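Local coordinates for putative endonuclease/exonuclease/phosphatase family protein (PDB 3MPR) that probably hydrolyses phosphoester bonds with the help of a bound magnesium ion, perhaps as a nuclease acting on RNA, at residues A[43-48]-A[90-95]; A[189-192]-A[196-199]. All blocks are in the same frame, centred on the assembly; numbering follows the deposited sequence.

Contact 1: residues A[43-48]-A[90-95]; sequences DFDIFG and TDKFDI
D45 meets K92 and F93, and I46 meets F93, where the two sheets of the DNase I-like beta sandwich come together: I46 begins strand 46-50 of the seven-stranded sheet, and F93 begins strand 93-102, an outermost strand of the six-stranded one. The contact is small, burying 167 Å² in all, and its centre is the F93 ring. With CG beside its backbone N and anti to its carbonyl carbon (chi1 -51°), F93 carries its ring up to D45, which it meets with its edge. D45 CB lies in the ring plane, 3.8 Å from F93 CZ, while D45 O sits near that plane with F93 CE1 3.5 Å away, so a carbonyl oxygen faces the ring's slightly positive rim. I46 CG2 approaches F93 CZ obliquely at 4.3 Å. A large aromatic suits this buried place, since beyond these two residues it also packs on L7 of one sheet and on F127 and C129 of the other.

K92 adds a polar arm beside this apolar junction. Its chain runs extended from CA to CE and bends at the last torsion (chi4 -91°). The side chains of D45 and K92 cross at a slant, bringing D45 OD1 within 3.4 Å of K92 CE, whereas the salt bridge from D45 OD1 to K92 NZ is long at 3.8 Å. The firmer polar hold on the carboxylate is the hydrogen bond of D45 OD2 with the backbone N of T8. A methionine here has no charged end, so the D45 carboxylate would probably be less well balanced on its OD1 side. The foot of the lysine chain also packs on its neighbour: K92 CB lies 3.5 Å above one face of the F93 ring, displaced toward its rim.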
# COMPACT_ATOMS: atom_id res chain seq x y z
N ASP A 43 -0.60 -5.59 -5.64
CA ASP A 43 -0.44 -5.85 -7.07
C ASP A 43 0.99 -6.17 -7.50
O ASP A 43 1.50 -5.56 -8.46
CB ASP A 43 -0.95 -4.65 -7.88
CG ASP A 43 -2.44 -4.41 -7.69
OD1 ASP A 43 -3.21 -5.39 -7.62
OD2 ASP A 43 -2.84 -3.22 -7.61
N PHE A 44 1.66 -7.10 -6.83
CA PHE A 44 3.00 -7.49 -7.29
C PHE A 44 2.87 -8.31 -8.60
O PHE A 44 2.26 -9.39 -8.59
CB PHE A 44 3.75 -8.34 -6.26
CG PHE A 44 4.02 -7.68 -4.92
CD1 PHE A 44 3.71 -6.35 -4.69
CD2 PHE A 44 4.60 -8.42 -3.89
CE1 PHE A 44 3.97 -5.77 -3.44
CE2 PHE A 44 4.87 -7.85 -2.65
CZ PHE A 44 4.56 -6.51 -2.43
N ASP A 45 3.41 -7.82 -9.70
CA ASP A 45 3.40 -8.60 -10.94
C ASP A 45 4.40 -9.74 -10.87
O ASP A 45 4.15 -10.85 -11.32
CB ASP A 45 3.77 -7.72 -12.13
CG ASP A 45 2.72 -6.67 -12.45
OD1 ASP A 45 1.53 -6.88 -12.09
OD2 ASP A 45 3.08 -5.66 -13.06
N ILE A 46 5.56 -9.42 -10.31
CA ILE A 46 6.64 -10.37 -10.18
C ILE A 46 7.49 -9.96 -9.00
O ILE A 46 7.79 -8.78 -8.82
CB ILE A 46 7.46 -10.44 -11.49
CG1 ILE A 46 8.70 -11.32 -11.31
CG2 ILE A 46 7.84 -9.06 -11.96
CD1 ILE A 46 9.21 -11.85 -12.63
N PHE A 47 7.87 -10.92 -8.16
CA PHE A 47 8.65 -10.56 -6.98
C PHE A 47 9.64 -11.65 -6.59
O PHE A 47 9.37 -12.82 -6.78
CB PHE A 47 7.75 -10.17 -5.79
CG PHE A 47 6.77 -11.25 -5.35
CD1 PHE A 47 5.61 -11.49 -6.05
CD2 PHE A 47 6.99 -11.95 -4.17
CE1 PHE A 47 4.70 -12.45 -5.61
CE2 PHE A 47 6.10 -12.90 -3.72
CZ PHE A 47 4.94 -13.15 -4.45
N GLY A 48 10.79 -11.22 -6.07
CA GLY A 48 11.80 -12.11 -5.54
C GLY A 48 11.52 -12.32 -4.07
O GLY A 48 11.15 -11.39 -3.34
N THR A 90 1.06 -15.68 -13.88
CA THR A 90 1.18 -16.47 -15.10
C THR A 90 0.37 -15.85 -16.24
O THR A 90 0.67 -16.07 -17.42
CB THR A 90 0.77 -17.95 -14.89
OG1 THR A 90 -0.58 -18.03 -14.43
CG2 THR A 90 1.69 -18.63 -13.89
N ASP A 91 -0.65 -15.08 -15.90
CA ASP A 91 -1.44 -14.43 -16.95
C ASP A 91 -0.73 -13.23 -17.56
O ASP A 91 -1.17 -12.71 -18.59
CB ASP A 91 -2.86 -14.05 -16.46
CG ASP A 91 -2.87 -12.91 -15.44
OD1 ASP A 91 -1.80 -12.45 -15.00
OD2 ASP A 91 -3.98 -12.47 -15.06
N LYS A 92 0.39 -12.81 -16.96
CA LYS A 92 1.14 -11.65 -17.48
C LYS A 92 2.46 -11.96 -18.19
O LYS A 92 2.87 -11.22 -19.08
CB LYS A 92 1.40 -10.65 -16.36
CG LYS A 92 0.20 -9.78 -16.03
CD LYS A 92 0.53 -8.86 -14.86
CE LYS A 92 -0.73 -8.29 -14.24
NZ LYS A 92 -1.11 -7.00 -14.86
N PHE A 93 3.14 -13.04 -17.81
CA PHE A 93 4.47 -13.32 -18.35
C PHE A 93 4.59 -14.75 -18.81
O PHE A 93 4.02 -15.66 -18.20
CB PHE A 93 5.54 -13.08 -17.27
CG PHE A 93 5.43 -11.75 -16.60
CD1 PHE A 93 4.78 -11.63 -15.38
CD2 PHE A 93 5.99 -10.61 -17.18
CE1 PHE A 93 4.67 -10.40 -14.75
CE2 PHE A 93 5.88 -9.37 -16.55
CZ PHE A 93 5.22 -9.27 -15.34
N ASP A 94 5.34 -14.95 -19.89
CA ASP A 94 5.85 -16.28 -20.23
C ASP A 94 7.31 -16.36 -19.80
O ASP A 94 8.00 -15.34 -19.77
CB ASP A 94 5.78 -16.54 -21.74
CG ASP A 94 4.36 -16.82 -22.21
OD1 ASP A 94 3.66 -17.62 -21.55
OD2 ASP A 94 3.95 -16.25 -23.24
N ILE A 95 7.77 -17.57 -19.48
CA ILE A 95 9.19 -17.77 -19.21
C ILE A 95 9.88 -18.21 -20.48
O ILE A 95 9.48 -19.20 -21.09
CB ILE A 95 9.42 -18.80 -18.13
CG1 ILE A 95 9.01 -18.22 -16.77
CG2 ILE A 95 10.89 -19.25 -18.12
CD1 ILE A 95 9.00 -19.23 -15.65

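Contact 2: residues A[189-192]-A[196-199]; sequences DAFV and VLCD
The C-terminal end of helix 186-192 turns through a short loop into strand 198-199, an outermost strand of the six-stranded sheet, and two waters join the limbs of this helix-loop-strand connection. The first donates to F191 O at 2.8 Å and accepts from V196 N at 2.9 Å, linking a carbonyl of the last helical turn to an amide of the returning chain. The second gives a hydrogen to each of two carbonyls: V192 O at 3.0 Å and L197 O at 2.7 Å.

Apolar contacts complete the pairing. F191 and L197 lie side by side and point the same way, F191 CD1 touching L197 CD1 at 3.7 Å, so an aromatic ring and a branched chain enter the interior together. V192 is compact enough to sit against the backbone: chi1 of -63° puts CG1 anti to its own carbonyl carbon, where it rests 3.7 Å from L197 O and 4.0 Å from D199 N.

D199 N-caps helix 200-203 through OD1 to Y201 N, while its OD2 accepts a hydrogen bond from Y188 OH and forms a salt bridge with R226. Inward, the F191 ring stacks on F231 and meets F179 almost at right angles; F191 and L197 both pack on L175 of strand 173-178 and touch A155 and M162 of helix 148-164 respectively, and the backbone of C198 is hydrogen-bonded to V232 of strand 228-232.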
# COMPACT_ATOMS: atom_id res chain seq x y z
N ASP A 189 28.10 -0.65 -3.22
CA ASP A 189 28.83 0.15 -4.19
C ASP A 189 29.16 -0.69 -5.41
O ASP A 189 29.21 -0.18 -6.53
CB ASP A 189 30.15 0.68 -3.62
CG ASP A 189 29.96 1.57 -2.40
OD1 ASP A 189 28.83 2.07 -2.17
OD2 ASP A 189 30.95 1.77 -1.66
N ALA A 190 29.40 -1.98 -5.20
CA ALA A 190 29.80 -2.84 -6.31
C ALA A 190 28.75 -2.90 -7.42
O ALA A 190 29.08 -3.00 -8.60
CB ALA A 190 30.17 -4.23 -5.81
N PHE A 191 27.47 -2.80 -7.04
CA PHE A 191 26.40 -2.81 -8.04
C PHE A 191 26.23 -1.49 -8.78
O PHE A 191 25.90 -1.48 -9.97
CB PHE A 191 25.06 -3.23 -7.41
CG PHE A 191 25.02 -4.67 -6.97
CD1 PHE A 191 24.89 -5.69 -7.90
CD2 PHE A 191 25.10 -5.01 -5.63
CE1 PHE A 191 24.86 -7.02 -7.51
CE2 PHE A 191 25.07 -6.34 -5.22
CZ PHE A 191 24.94 -7.35 -6.17
N VAL A 192 26.43 -0.37 -8.08
CA VAL A 192 25.98 0.92 -8.62
C VAL A 192 27.06 1.92 -9.02
O VAL A 192 26.77 2.87 -9.74
CB VAL A 192 25.06 1.66 -7.62
CG1 VAL A 192 23.79 0.87 -7.36
CG2 VAL A 192 25.80 1.96 -6.31
N VAL A 196 26.19 0.47 -13.96
CA VAL A 196 25.67 -0.74 -14.60
C VAL A 196 24.24 -0.99 -14.13
O VAL A 196 23.38 -1.40 -14.93
CB VAL A 196 26.56 -1.99 -14.30
CG1 VAL A 196 25.92 -3.26 -14.85
CG2 VAL A 196 27.96 -1.80 -14.90
N LEU A 197 24.00 -0.76 -12.84
CA LEU A 197 22.66 -0.86 -12.23
C LEU A 197 22.37 0.40 -11.43
O LEU A 197 23.30 1.09 -11.01
CB LEU A 197 22.59 -2.04 -11.27
CG LEU A 197 22.65 -3.45 -11.87
CD1 LEU A 197 22.96 -4.50 -10.79
CD2 LEU A 197 21.35 -3.77 -12.59
N CYS A 198 21.09 0.66 -11.19
CA CYS A 198 20.64 1.78 -10.37
C CYS A 198 19.86 1.28 -9.18
O CYS A 198 19.08 0.34 -9.30
CB CYS A 198 19.72 2.69 -11.20
SG CYS A 198 20.54 3.33 -12.69
N ASP A 199 20.04 1.92 -8.03
CA ASP A 199 19.22 1.65 -6.85
C ASP A 199 17.86 2.34 -7.02
O ASP A 199 17.81 3.56 -7.16
CB ASP A 199 19.93 2.20 -5.61
CG ASP A 199 19.21 1.88 -4.33
OD1 ASP A 199 18.10 1.31 -4.39
OD2 ASP A 199 19.77 2.20 -3.25
O HOH W 1 27.75 -0.24 -11.59
O HOH W 2 23.93 3.70 -10.45

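Overall arrangement
Both contacts reach the six-stranded sheet, but at its two outermost strands: contact 1 through 93-102 and contact 2 through 198-199. Their centres lie 24 Å apart, and the nearest atoms, about 14 Å apart, do not touch. Contact 1 bridges two sheets between segments distant in sequence; contact 2 is local, closing a short loop between a helix and a strand, yet buries more surface, 212 against 167 Å². Each is partly buried: I46 and F93 lie inside in contact 1, F191, L197 and D199 in contact 2, where V196 is exposed. The polar chemistry differs: a long ion pair between side chains in contact 1, water bridges between backbone groups in contact 2.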